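Local coordinates for protein probable Thioesterase (Bartonella henselae, PDB 3HM0) that probably hydrolyses thioesters such as acyl-coenzyme A compounds, as a member of the hot-dog-fold thioesterase superfamily, at residues A[43-48]-A[105-110]; A[95-100]-A[139-144]; A[113-118]-A[127-132]. One frame throughout, in Å; residues are numbered along the deposited sequence.

Contact 1 (A[43-48]-A[105-110]); sequences VYVADT and AQIDNL
Val43 and Ile107 are the two bumps of this contact, each filling a hollow in the opposite segment. The branched end of Val43 packs against the type II beta turn that runs from Gln106 to Asn109: CB lies 3.5 Å from Gln106 O, and CG2 comes near Ala105 CB. A short branched side chain fits because its methyls lie over Gln106 O and Ile107 CA while also touching the apolar Val54 and Leu111. In return, Ile107 carries CG1 out from the backbone (chi1 -172°), and the bend at chi2 (67°) lays CD1 on Tyr44 C and Val45 N, the latter at 3.5 Å; Thr48 CG2 bounds the same hollow at 4.0 Å. Two backbone bonds clamp the fit: Val43 N donates to Asn109 O at 3.0 Å, and Asp108 N to Val43 O at 2.8 Å. Asn109 braces the turn, its OD1 accepting from Gln106 N at 2.8 Å with the donor well above the amide plane. Asp108, with the positive phi (70°) expected at the third residue of a type II turn, points its CB away from the other segment. A water donates to Val43 O (2.9 Å) and, at a longer 3.3 Å, to Asp108 OD1. Ile107 and Val45 also pack on Phe50 and Tyr55 of a third subunit. These bonds are consistent with a well-defined loop pair, which the salt bridge from Asp108 OD1 to Arg72 of a second subunit carries into the assembly.

Contact 2 (A[95-100]-A[139-144]); sequences RHMEIN and VTAKVE
Met97 and Val143 face each other as a non-hydrogen-bonded pair in the antiparallel sheet of the hot-dog fold, where strand 90-101 runs beside strand 136-149. From Met97, CB and CG pass over Lys142 O, CG at 3.9 Å; SD then carries the extended chain onward, and CE ends 3.9 Å from Val143 CG2 and 4.2 Å from Ala141 CB, against that small side chain. The unbranched apolar chain is long enough to reach both Val143 and Ala141 on the neighbouring strand and Leu60 of helix 58-72. Ile99 shares that helix-facing side, its CG2 lying 3.4 Å from Val139 CG1; CG2 is the branch set anti to the backbone N (chi1, measured to CG1, -42°), which directs it at the valine. His96, Glu98 and Asn100 project from the other face along with Thr140, Lys142 and Glu144. Polar residues suit this partly exposed face because polar groups of a fourth subunit bond to it: His96 ND1 to Asn100 of that chain and Glu98 to its His96. Strand 90-101 also pairs with that subunit, so the sheet continues across the interface. At the opposite end from Asn100 a classic beta bulge sets both Arg95 and His96 against Glu144: Arg95 N donates to Glu144 O at 2.7 Å, nearly straight at 171°, while Glu144 N returns a bond of 2.7 Å to His96 O.

Contact 3 (A[113-118]-A[127-132]); sequences IKTRIS and MEQYIL
Thr115 and Gln129 supply the side-chain hydrogen bond of this strand pair. They lie side by side, and Gln129 NE2 donates to Thr115 OG1 at 2.7 Å, the hydroxyl sitting 15° out of the amide plane. Because the threonine is turned with OG1 anti to its own carbonyl carbon (chi1 -55°), the hydroxyl looks toward the glutamine while CG2 swings toward Met127. The same amide reaches helix 58-72: NE2 also donates to Phe63 O, and OE1 accepts from Arg67, so a buried polar group is satisfied at both of its ends and its rotation is fixed. Among the backbone bonds, Lys114 and Tyr130 exchange a reciprocal pair, each 2.8 Å from N to O. Farther along, Glu128 N donates to Arg116 O at 3.2 Å, whereas the return bond is weak.

The two strands, 110-120 and 124-133, form a beta hairpin within the hot-dog sheet, one face of which rests on helix 58-72. Apolar contacts gather on that face. Met127 stretches its chain across, and its CE lies 3.7 Å from Thr115 CG2 and 4.0 Å from Ile117 CG1; a pliable methionine can follow this oblique path in touch with Phe70. Ile113 and Ile131 meet through their CG1 atoms at 4.3 Å, beta-branched residues favouring extended backbone.

Charged and aromatic groups occupy the other face. Arg116 NH2 and Glu128 OE1 make a long salt bridge of 3.7 Å, the oxygen at the guanidinium edge and the two flat groups 64° apart. Arg116 NH1 bonds to Asn34 O, and Phe36 receives the guanidinium in a cation-pi contact and also meets the Tyr130 ring, their planes nearly perpendicular.

How the contacts relate
Contacts 2 and 3 are neighbours in one antiparallel sheet, their centres 10 Å apart. Strands 124-133 and 136-149 join them through probable hydrogen bonds of 2.8 Å, Ala141 N to Gln129 O and Met127 N to Val143 O. Both rest one face on helix 58-72. Contact 1 sits at an end of the sheet, its centre about 20 Å from that of contact 3 and 21 Å from that of contact 2; the nearest atoms of contacts 1 and 2 are about 6 Å apart. Segment 105-110 leads into strand 110-120. Contacts 1 and 2 both meet other subunits; hot-dog thioesterase active sites commonly lie at a subunit interface, but which one here is not established.

Contact 1 (A[43-48]-A[105-110])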
ATOM      1  N   VAL A  43      11.868   6.788   6.306  1.00 26.94           N
ATOM      2  CA  VAL A  43      11.623   5.854   5.222  1.00 25.67           C
ATOM      3  C   VAL A  43      12.023   4.463   5.684  1.00 25.58           C
ATOM      4  O   VAL A  43      13.151   4.238   6.122  1.00 25.27           O
ATOM      5  CB  VAL A  43      12.437   6.194   3.970  1.00 25.71           C
ATOM      6  CG1 VAL A  43      12.393   5.039   2.971  1.00 24.50           C
ATOM      7  CG2 VAL A  43      11.974   7.537   3.342  1.00 25.34           C
ATOM      8  N   TYR A  44      11.086   3.538   5.550  1.00 24.82           N
ATOM      9  CA  TYR A  44      11.268   2.159   5.913  1.00 24.28           C
ATOM     10  C   TYR A  44      11.239   1.267   4.673  1.00 23.86           C
ATOM     11  O   TYR A  44      10.990   1.755   3.569  1.00 24.13           O
ATOM     12  CB  TYR A  44      10.140   1.778   6.868  1.00 24.62           C
ATOM     13  CG  TYR A  44      10.143   2.578   8.140  1.00 25.15           C
ATOM     14  CD1 TYR A  44      11.015   2.255   9.187  1.00 26.78           C
ATOM     15  CD2 TYR A  44       9.286   3.665   8.305  1.00 26.86           C
ATOM     16  CE1 TYR A  44      11.024   2.991  10.376  1.00 27.21           C
ATOM     17  CE2 TYR A  44       9.295   4.420   9.487  1.00 26.82           C
ATOM     18  CZ  TYR A  44      10.161   4.063  10.515  1.00 26.70           C
ATOM     19  OH  TYR A  44      10.169   4.779  11.680  1.00 28.14           O
ATOM     20  N   VAL A  45      11.481  -0.037   4.842  1.00 23.32           N
ATOM     21  CA  VAL A  45      11.544  -0.945   3.697  1.00 22.57           C
ATOM     22  C   VAL A  45      10.261  -0.886   2.843  1.00 22.78           C
ATOM     23  O   VAL A  45      10.311  -0.920   1.605  1.00 23.19           O
ATOM     24  CB  VAL A  45      11.925  -2.399   4.102  1.00 22.92           C
ATOM     25  CG1 VAL A  45      11.874  -3.348   2.882  1.00 21.59           C
ATOM     26  CG2 VAL A  45      13.327  -2.443   4.743  1.00 21.35           C
ATOM     27  N   ALA A  46       9.120  -0.773   3.523  1.00 22.40           N
ATOM     28  CA  ALA A  46       7.807  -0.701   2.905  1.00 21.27           C
ATOM     29  C   ALA A  46       7.730   0.418   1.861  1.00 21.39           C
ATOM     30  O   ALA A  46       7.003   0.314   0.875  1.00 21.86           O
ATOM     31  CB  ALA A  46       6.763  -0.501   3.962  1.00 20.41           C
ATOM     32  N   ASP A  47       8.483   1.484   2.068  1.00 21.42           N
ATOM     33  CA  ASP A  47       8.338   2.673   1.229  1.00 21.78           C
ATOM     34  C   ASP A  47       9.103   2.550  -0.099  1.00 22.57           C
ATOM     35  O   ASP A  47       8.875   3.340  -1.021  1.00 22.55           O
ATOM     36  CB  ASP A  47       8.772   3.908   2.013  1.00 20.80           C
ATOM     37  CG  ASP A  47       7.864   4.182   3.174  1.00 20.76           C
ATOM     38  OD1 ASP A  47       6.643   4.373   2.924  1.00 20.03           O
ATOM     39  OD2 ASP A  47       8.350   4.176   4.334  1.00 18.57           O
ATOM     40  N   THR A  48       9.961   1.529  -0.194  1.00 22.92           N
ATOM     41  CA  THR A  48      10.956   1.432  -1.253  1.00 23.22           C
ATOM     42  C   THR A  48      10.516   0.507  -2.369  1.00 23.95           C
ATOM     43  O   THR A  48       9.570  -0.292  -2.191  1.00 24.69           O
ATOM     44  CB  THR A  48      12.323   0.944  -0.734  1.00 23.03           C
ATOM     45  OG1 THR A  48      12.256  -0.456  -0.459  1.00 22.61           O
ATOM     46  CG2 THR A  48      12.747   1.700   0.506  1.00 22.50           C
ATOM     47  N   ALA A 105      14.297   9.781  -2.370  1.00 29.16           N
ATOM     48  CA  ALA A 105      14.551   9.527  -0.954  1.00 29.61           C
ATOM     49  C   ALA A 105      15.093   8.126  -0.784  1.00 29.48           C
ATOM     50  O   ALA A 105      14.667   7.221  -1.467  1.00 29.79           O
ATOM     51  CB  ALA A 105      13.310   9.722  -0.130  1.00 29.93           C
ATOM     52  N   GLN A 106      16.055   7.967   0.119  1.00 30.18           N
ATOM     53  CA  GLN A 106      16.728   6.692   0.350  1.00 30.90           C
ATOM     54  C   GLN A 106      16.175   6.020   1.608  1.00 31.03           C
ATOM     55  O   GLN A 106      15.534   6.691   2.453  1.00 31.03           O
ATOM     56  CB  GLN A 106      18.234   6.910   0.536  1.00 31.21           C
ATOM     57  CG  GLN A 106      18.918   7.856  -0.479  1.00 32.99           C
ATOM     58  CD  GLN A 106      19.250   7.157  -1.781  1.00 35.78           C
ATOM     59  OE1 GLN A 106      19.328   5.925  -1.829  1.00 37.52           O
ATOM     60  NE2 GLN A 106      19.442   7.933  -2.848  1.00 35.57           N
ATOM     61  N   ILE A 107      16.434   4.710   1.732  1.00 30.87           N
ATOM     62  CA  ILE A 107      16.094   3.934   2.926  1.00 30.52           C
ATOM     63  C   ILE A 107      16.628   4.623   4.158  1.00 31.25           C
ATOM     64  O   ILE A 107      17.748   5.133   4.176  1.00 31.16           O
ATOM     65  CB  ILE A 107      16.664   2.488   2.889  1.00 30.72           C
ATOM     66  CG1 ILE A 107      16.127   1.641   4.069  1.00 30.09           C
ATOM     67  CG2 ILE A 107      18.183   2.498   2.925  1.00 28.06           C
ATOM     68  CD1 ILE A 107      14.628   1.327   4.022  1.00 28.49           C
ATOM     69  N   ASP A 108      15.802   4.653   5.188  1.00 31.86           N
ATOM     70  CA  ASP A 108      16.186   5.286   6.446  1.00 32.66           C
ATOM     71  C   ASP A 108      16.296   6.809   6.444  1.00 32.07           C
ATOM     72  O   ASP A 108      16.545   7.383   7.500  1.00 31.57           O
ATOM     73  CB  ASP A 108      17.476   4.675   7.010  1.00 33.12           C
ATOM     74  CG  ASP A 108      17.423   4.526   8.509  1.00 36.82           C
ATOM     75  OD1 ASP A 108      16.293   4.560   9.051  1.00 40.16           O
ATOM     76  OD2 ASP A 108      18.489   4.361   9.156  1.00 41.99           O
ATOM     77  N   ASN A 109      16.136   7.466   5.292  1.00 31.90           N
ATOM     78  CA  ASN A 109      16.134   8.939   5.284  1.00 32.28           C
ATOM     79  C   ASN A 109      15.090   9.462   6.230  1.00 32.20           C
ATOM     80  O   ASN A 109      14.033   8.846   6.400  1.00 32.19           O
ATOM     81  CB  ASN A 109      15.793   9.528   3.922  1.00 32.26           C
ATOM     82  CG  ASN A 109      16.975   9.588   2.976  1.00 33.62           C
ATOM     83  OD1 ASN A 109      16.813  10.033   1.832  1.00 33.11           O
ATOM     84  ND2 ASN A 109      18.165   9.124   3.423  1.00 32.28           N
ATOM     85  N   LEU A 110      15.397  10.601   6.839  1.00 32.36           N
ATOM     86  CA  LEU A 110      14.432  11.331   7.626  1.00 32.45           C
ATOM     87  C   LEU A 110      13.887  12.456   6.766  1.00 32.33           C
ATOM     88  O   LEU A 110      14.641  13.332   6.317  1.00 32.04           O
ATOM     89  CB  LEU A 110      15.070  11.876   8.889  1.00 32.65           C
ATOM     90  CG  LEU A 110      14.096  12.540   9.862  1.00 34.80           C
ATOM     91  CD1 LEU A 110      12.826  11.709  10.097  1.00 33.55           C
ATOM     92  CD2 LEU A 110      14.835  12.800  11.184  1.00 37.36           C
TER
HETATM   93  O   HOH W   1      14.093   2.317   8.143  1.00 30.91           O

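Contact 2 (A[95-100]-A[139-144])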
ATOM      1  N   ARG A  95      -9.018  16.193  -5.657  1.00 34.02           N
ATOM      2  CA  ARG A  95      -9.632  16.438  -6.942  1.00 34.32           C
ATOM      3  C   ARG A  95      -8.602  16.492  -8.063  1.00 34.20           C
ATOM      4  O   ARG A  95      -8.787  15.907  -9.134  1.00 34.81           O
ATOM      5  CB  ARG A  95     -10.416  17.733  -6.868  1.00 34.82           C
ATOM      6  CG  ARG A  95     -11.785  17.554  -6.294  1.00 34.95           C
ATOM      7  CD  ARG A  95     -12.678  16.894  -7.298  1.00 37.15           C
ATOM      8  NE  ARG A  95     -13.890  16.458  -6.629  1.00 41.26           N
ATOM      9  CZ  ARG A  95     -14.176  15.194  -6.353  1.00 41.11           C
ATOM     10  NH1 ARG A  95     -13.343  14.218  -6.715  1.00 41.68           N
ATOM     11  NH2 ARG A  95     -15.308  14.914  -5.731  1.00 41.34           N
ATOM     12  N   HIS A  96      -7.515  17.195  -7.810  1.00 33.55           N
ATOM     13  CA  HIS A  96      -6.449  17.297  -8.768  1.00 33.71           C
ATOM     14  C   HIS A  96      -5.141  17.344  -8.000  1.00 33.07           C
ATOM     15  O   HIS A  96      -5.072  17.860  -6.889  1.00 32.53           O
ATOM     16  CB  HIS A  96      -6.635  18.534  -9.665  1.00 34.12           C
ATOM     17  CG  HIS A  96      -5.362  19.047 -10.276  1.00 36.28           C
ATOM     18  ND1 HIS A  96      -4.993  18.768 -11.575  1.00 36.73           N
ATOM     19  CD2 HIS A  96      -4.371  19.823  -9.764  1.00 39.04           C
ATOM     20  CE1 HIS A  96      -3.832  19.348 -11.835  1.00 39.37           C
ATOM     21  NE2 HIS A  96      -3.433  19.996 -10.754  1.00 39.62           N
ATOM     22  N   MET A  97      -4.107  16.777  -8.600  1.00 32.91           N
ATOM     23  CA  MET A  97      -2.793  16.780  -7.996  1.00 32.91           C
ATOM     24  C   MET A  97      -1.713  16.899  -9.096  1.00 32.89           C
ATOM     25  O   MET A  97      -1.827  16.272 -10.144  1.00 32.91           O
ATOM     26  CB  MET A  97      -2.643  15.503  -7.187  1.00 32.34           C
ATOM     27  CG  MET A  97      -1.470  15.492  -6.269  1.00 34.18           C
ATOM     28  SD  MET A  97      -1.497  14.091  -5.107  1.00 34.91           S
ATOM     29  CE  MET A  97      -0.258  14.711  -3.952  1.00 31.02           C
ATOM     30  N   GLU A  98      -0.701  17.726  -8.848  1.00 33.15           N
ATOM     31  CA  GLU A  98       0.482  17.845  -9.692  1.00 33.84           C
ATOM     32  C   GLU A  98       1.694  17.498  -8.886  1.00 33.35           C
ATOM     33  O   GLU A  98       1.985  18.171  -7.894  1.00 33.86           O
ATOM     34  CB  GLU A  98       0.689  19.281 -10.186  1.00 34.28           C
ATOM     35  CG  GLU A  98       0.398  19.473 -11.672  1.00 38.98           C
ATOM     36  CD  GLU A  98       1.559  20.111 -12.444  1.00 44.17           C
ATOM     37  OE1 GLU A  98       2.104  21.150 -11.979  1.00 45.65           O
ATOM     38  OE2 GLU A  98       1.913  19.574 -13.529  1.00 45.24           O
ATOM     39  N   ILE A  99       2.436  16.482  -9.320  1.00 32.68           N
ATOM     40  CA  ILE A  99       3.671  16.110  -8.619  1.00 31.64           C
ATOM     41  C   ILE A  99       4.908  16.200  -9.503  1.00 31.07           C
ATOM     42  O   ILE A  99       4.921  15.770 -10.657  1.00 29.42           O
ATOM     43  CB  ILE A  99       3.599  14.692  -7.991  1.00 31.73           C
ATOM     44  CG1 ILE A  99       2.240  14.458  -7.345  1.00 31.93           C
ATOM     45  CG2 ILE A  99       4.735  14.470  -6.981  1.00 30.09           C
ATOM     46  CD1 ILE A  99       1.198  13.932  -8.313  1.00 35.00           C
ATOM     47  N   ASN A 100       5.947  16.763  -8.916  1.00 31.04           N
ATOM     48  CA  ASN A 100       7.255  16.778  -9.528  1.00 31.85           C
ATOM     49  C   ASN A 100       8.228  15.914  -8.736  1.00 30.74           C
ATOM     50  O   ASN A 100       8.471  16.186  -7.557  1.00 31.28           O
ATOM     51  CB  ASN A 100       7.774  18.221  -9.621  1.00 32.57           C
ATOM     52  CG  ASN A 100       9.085  18.318 -10.396  1.00 35.52           C
ATOM     53  OD1 ASN A 100       9.253  17.671 -11.441  1.00 38.24           O
ATOM     54  ND2 ASN A 100      10.020  19.128  -9.888  1.00 37.99           N
ATOM     55  N   VAL A 139      10.674  16.143  -3.795  1.00 25.57           N
ATOM     56  CA  VAL A 139       9.414  16.032  -4.485  1.00 25.67           C
ATOM     57  C   VAL A 139       8.591  17.256  -4.108  1.00 25.70           C
ATOM     58  O   VAL A 139       8.703  17.739  -2.989  1.00 25.26           O
ATOM     59  CB  VAL A 139       8.648  14.735  -4.040  1.00 25.99           C
ATOM     60  CG1 VAL A 139       7.306  14.623  -4.753  1.00 24.81           C
ATOM     61  CG2 VAL A 139       9.475  13.486  -4.290  1.00 25.18           C
ATOM     62  N   THR A 140       7.786  17.769  -5.034  1.00 25.74           N
ATOM     63  CA  THR A 140       6.939  18.946  -4.754  1.00 26.60           C
ATOM     64  C   THR A 140       5.553  18.687  -5.315  1.00 26.54           C
ATOM     65  O   THR A 140       5.431  17.969  -6.302  1.00 26.93           O
ATOM     66  CB  THR A 140       7.434  20.223  -5.473  1.00 26.38           C
ATOM     67  OG1 THR A 140       7.258  20.049  -6.881  1.00 27.08           O
ATOM     68  CG2 THR A 140       8.892  20.537  -5.168  1.00 27.08           C
ATOM     69  N   ALA A 141       4.515  19.280  -4.731  1.00 26.54           N
ATOM     70  CA  ALA A 141       3.167  19.000  -5.213  1.00 27.55           C
ATOM     71  C   ALA A 141       2.144  20.126  -5.014  1.00 28.57           C
ATOM     72  O   ALA A 141       2.194  20.863  -4.010  1.00 28.52           O
ATOM     73  CB  ALA A 141       2.647  17.690  -4.614  1.00 27.31           C
ATOM     74  N   LYS A 142       1.229  20.242  -5.979  1.00 29.15           N
ATOM     75  CA  LYS A 142       0.080  21.120  -5.874  1.00 30.34           C
ATOM     76  C   LYS A 142      -1.146  20.243  -5.831  1.00 30.42           C
ATOM     77  O   LYS A 142      -1.338  19.377  -6.678  1.00 29.94           O
ATOM     78  CB  LYS A 142      -0.009  22.102  -7.052  1.00 31.17           C
ATOM     79  CG  LYS A 142       0.776  23.424  -6.879  1.00 34.22           C
ATOM     80  CD  LYS A 142       2.246  23.299  -7.324  1.00 39.23           C
ATOM     81  CE  LYS A 142       3.185  24.251  -6.539  1.00 41.97           C
ATOM     82  NZ  LYS A 142       4.580  23.674  -6.320  1.00 42.25           N
ATOM     83  N   VAL A 143      -1.965  20.449  -4.810  1.00 31.06           N
ATOM     84  CA  VAL A 143      -3.070  19.551  -4.564  1.00 31.64           C
ATOM     85  C   VAL A 143      -4.339  20.360  -4.448  1.00 32.68           C
ATOM     86  O   VAL A 143      -4.359  21.401  -3.792  1.00 33.48           O
ATOM     87  CB  VAL A 143      -2.858  18.762  -3.261  1.00 31.45           C
ATOM     88  CG1 VAL A 143      -3.695  17.544  -3.280  1.00 31.62           C
ATOM     89  CG2 VAL A 143      -1.396  18.358  -3.097  1.00 31.64           C
ATOM     90  N   GLU A 144      -5.397  19.879  -5.081  1.00 33.51           N
ATOM     91  CA  GLU A 144      -6.729  20.436  -4.906  1.00 34.20           C
ATOM     92  C   GLU A 144      -7.634  19.477  -4.115  1.00 34.16           C
ATOM     93  O   GLU A 144      -7.839  18.327  -4.511  1.00 34.17           O
ATOM     94  CB  GLU A 144      -7.350  20.734  -6.275  1.00 34.51           C
ATOM     95  CG  GLU A 144      -8.595  21.612  -6.206  1.00 36.54           C
ATOM     96  CD  GLU A 144      -9.307  21.737  -7.539  1.00 39.84           C
ATOM     97  OE1 GLU A 144      -8.645  22.071  -8.561  1.00 39.30           O
ATOM     98  OE2 GLU A 144     -10.541  21.496  -7.547  1.00 40.82           O
TER

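Contact 3 (A[113-118]-A[127-132])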
ATOM      1  N   ILE A 113       8.296  17.210   5.640  1.00 31.70           N
ATOM      2  CA  ILE A 113       7.150  17.434   4.786  1.00 32.10           C
ATOM      3  C   ILE A 113       6.585  18.823   5.081  1.00 32.92           C
ATOM      4  O   ILE A 113       6.212  19.112   6.211  1.00 33.19           O
ATOM      5  CB  ILE A 113       6.051  16.352   4.994  1.00 32.02           C
ATOM      6  CG1 ILE A 113       6.634  14.938   4.869  1.00 31.14           C
ATOM      7  CG2 ILE A 113       4.889  16.541   3.995  1.00 31.40           C
ATOM      8  CD1 ILE A 113       5.821  13.871   5.605  1.00 26.87           C
ATOM      9  N   LYS A 114       6.527  19.676   4.059  1.00 33.54           N
ATOM     10  CA  LYS A 114       6.046  21.048   4.224  1.00 34.07           C
ATOM     11  C   LYS A 114       4.698  21.269   3.545  1.00 34.31           C
ATOM     12  O   LYS A 114       4.522  20.984   2.365  1.00 33.80           O
ATOM     13  CB  LYS A 114       7.092  22.056   3.757  1.00 33.84           C
ATOM     14  CG  LYS A 114       8.367  21.957   4.569  1.00 35.69           C
ATOM     15  CD  LYS A 114       9.573  22.556   3.882  1.00 38.67           C
ATOM     16  CE  LYS A 114       9.820  23.982   4.342  1.00 41.55           C
ATOM     17  NZ  LYS A 114      10.190  24.042   5.803  1.00 44.54           N
ATOM     18  N   THR A 115       3.746  21.776   4.319  1.00 34.80           N
ATOM     19  CA  THR A 115       2.377  21.886   3.872  1.00 35.58           C
ATOM     20  C   THR A 115       1.816  23.235   4.295  1.00 36.73           C
ATOM     21  O   THR A 115       2.037  23.684   5.427  1.00 36.95           O
ATOM     22  CB  THR A 115       1.523  20.753   4.481  1.00 35.13           C
ATOM     23  OG1 THR A 115       2.104  19.482   4.169  1.00 34.01           O
ATOM     24  CG2 THR A 115       0.119  20.787   3.957  1.00 35.56           C
ATOM     25  N   ARG A 116       1.120  23.889   3.374  1.00 37.70           N
ATOM     26  CA  ARG A 116       0.301  25.030   3.727  1.00 39.71           C
ATOM     27  C   ARG A 116      -0.866  25.122   2.755  1.00 40.65           C
ATOM     28  O   ARG A 116      -0.773  24.636   1.629  1.00 40.92           O
ATOM     29  CB  ARG A 116       1.118  26.320   3.723  1.00 39.81           C
ATOM     30  CG  ARG A 116       1.539  26.783   2.337  1.00 41.77           C
ATOM     31  CD  ARG A 116       2.118  28.173   2.397  1.00 45.51           C
ATOM     32  NE  ARG A 116       2.769  28.597   1.150  1.00 48.84           N
ATOM     33  CZ  ARG A 116       3.291  29.810   0.963  1.00 49.86           C
ATOM     34  NH1 ARG A 116       3.239  30.720   1.932  1.00 51.02           N
ATOM     35  NH2 ARG A 116       3.867  30.121  -0.188  1.00 50.71           N
ATOM     36  N   ILE A 117      -1.970  25.714   3.202  1.00 41.94           N
ATOM     37  CA  ILE A 117      -3.059  26.054   2.314  1.00 43.45           C
ATOM     38  C   ILE A 117      -2.594  27.291   1.554  1.00 44.92           C
ATOM     39  O   ILE A 117      -1.900  28.148   2.111  1.00 45.35           O
ATOM     40  CB  ILE A 117      -4.373  26.305   3.084  1.00 43.36           C
ATOM     41  CG1 ILE A 117      -4.998  24.973   3.500  1.00 43.07           C
ATOM     42  CG2 ILE A 117      -5.392  27.058   2.215  1.00 43.53           C
ATOM     43  CD1 ILE A 117      -6.146  25.104   4.483  1.00 44.00           C
ATOM     44  N   SER A 118      -2.914  27.354   0.269  1.00 46.36           N
ATOM     45  CA  SER A 118      -2.510  28.488  -0.548  1.00 47.96           C
ATOM     46  C   SER A 118      -3.707  29.214  -1.181  1.00 49.12           C
ATOM     47  O   SER A 118      -3.566  30.358  -1.628  1.00 49.39           O
ATOM     48  CB  SER A 118      -1.513  28.047  -1.623  1.00 47.92           C
ATOM     49  OG  SER A 118      -2.118  27.170  -2.558  1.00 47.75           O
ATOM     50  N   MET A 127      -3.516  23.225  -1.814  1.00 36.59           N
ATOM     51  CA  MET A 127      -2.320  23.074  -1.004  1.00 36.54           C
ATOM     52  C   MET A 127      -1.024  22.976  -1.814  1.00 36.61           C
ATOM     53  O   MET A 127      -0.996  22.423  -2.931  1.00 36.65           O
ATOM     54  CB  MET A 127      -2.469  21.880  -0.049  1.00 36.57           C
ATOM     55  CG  MET A 127      -3.049  22.239   1.306  1.00 36.43           C
ATOM     56  SD  MET A 127      -3.563  20.771   2.230  1.00 38.83           S
ATOM     57  CE  MET A 127      -3.521  21.323   3.927  1.00 37.33           C
ATOM     58  N   GLU A 128       0.044  23.527  -1.245  1.00 36.33           N
ATOM     59  CA  GLU A 128       1.377  23.399  -1.810  1.00 36.61           C
ATOM     60  C   GLU A 128       2.189  22.588  -0.831  1.00 35.53           C
ATOM     61  O   GLU A 128       2.421  23.027   0.300  1.00 35.36           O
ATOM     62  CB  GLU A 128       2.050  24.763  -1.988  1.00 37.15           C
ATOM     63  CG  GLU A 128       1.662  25.526  -3.250  1.00 41.89           C
ATOM     64  CD  GLU A 128       2.209  26.974  -3.266  1.00 48.05           C
ATOM     65  OE1 GLU A 128       3.146  27.298  -2.478  1.00 49.80           O
ATOM     66  OE2 GLU A 128       1.692  27.782  -4.080  1.00 49.96           O
ATOM     67  N   GLN A 129       2.648  21.413  -1.268  1.00 34.50           N
ATOM     68  CA  GLN A 129       3.403  20.526  -0.383  1.00 32.69           C
ATOM     69  C   GLN A 129       4.784  20.272  -0.922  1.00 32.26           C
ATOM     70  O   GLN A 129       4.958  20.221  -2.130  1.00 32.57           O
ATOM     71  CB  GLN A 129       2.650  19.219  -0.156  1.00 32.13           C
ATOM     72  CG  GLN A 129       1.270  19.414   0.422  1.00 28.95           C
ATOM     73  CD  GLN A 129       0.702  18.143   0.986  1.00 26.56           C
ATOM     74  OE1 GLN A 129      -0.056  17.443   0.301  1.00 25.66           O
ATOM     75  NE2 GLN A 129       1.069  17.820   2.239  1.00 21.80           N
ATOM     76  N   TYR A 130       5.752  20.111  -0.019  1.00 31.74           N
ATOM     77  CA  TYR A 130       7.139  19.839  -0.371  1.00 31.77           C
ATOM     78  C   TYR A 130       7.731  18.699   0.474  1.00 31.11           C
ATOM     79  O   TYR A 130       7.396  18.535   1.655  1.00 30.91           O
ATOM     80  CB  TYR A 130       8.001  21.114  -0.225  1.00 32.72           C
ATOM     81  CG  TYR A 130       7.542  22.280  -1.091  1.00 35.30           C
ATOM     82  CD1 TYR A 130       7.947  22.393  -2.418  1.00 37.02           C
ATOM     83  CD2 TYR A 130       6.683  23.256  -0.584  1.00 37.91           C
ATOM     84  CE1 TYR A 130       7.507  23.445  -3.220  1.00 38.69           C
ATOM     85  CE2 TYR A 130       6.238  24.316  -1.377  1.00 39.06           C
ATOM     86  CZ  TYR A 130       6.657  24.408  -2.695  1.00 40.25           C
ATOM     87  OH  TYR A 130       6.212  25.459  -3.484  1.00 41.21           O
ATOM     88  N   ILE A 131       8.619  17.915  -0.134  1.00 29.98           N
ATOM     89  CA  ILE A 131       9.334  16.890   0.600  1.00 29.18           C
ATOM     90  C   ILE A 131      10.833  17.077   0.453  1.00 29.54           C
ATOM     91  O   ILE A 131      11.372  16.998  -0.644  1.00 29.35           O
ATOM     92  CB  ILE A 131       8.884  15.449   0.226  1.00 29.00           C
ATOM     93  CG1 ILE A 131       7.424  15.227   0.659  1.00 27.66           C
ATOM     94  CG2 ILE A 131       9.804  14.411   0.892  1.00 28.00           C
ATOM     95  CD1 ILE A 131       6.806  13.956   0.202  1.00 25.15           C
ATOM     96  N   LEU A 132      11.498  17.334   1.577  1.00 29.93           N
ATOM     97  CA  LEU A 132      12.950  17.486   1.589  1.00 30.26           C
ATOM     98  C   LEU A 132      13.603  16.425   2.452  1.00 30.48           C
ATOM     99  O   LEU A 132      12.996  15.906   3.404  1.00 30.05           O
ATOM    100  CB  LEU A 132      13.368  18.859   2.143  1.00 29.95           C
ATOM    101  CG  LEU A 132      12.787  20.086   1.456  1.00 30.44           C
ATOM    102  CD1 LEU A 132      11.446  20.413   2.051  1.00 27.82           C
ATOM    103  CD2 LEU A 132      13.758  21.269   1.585  1.00 30.90           C
TER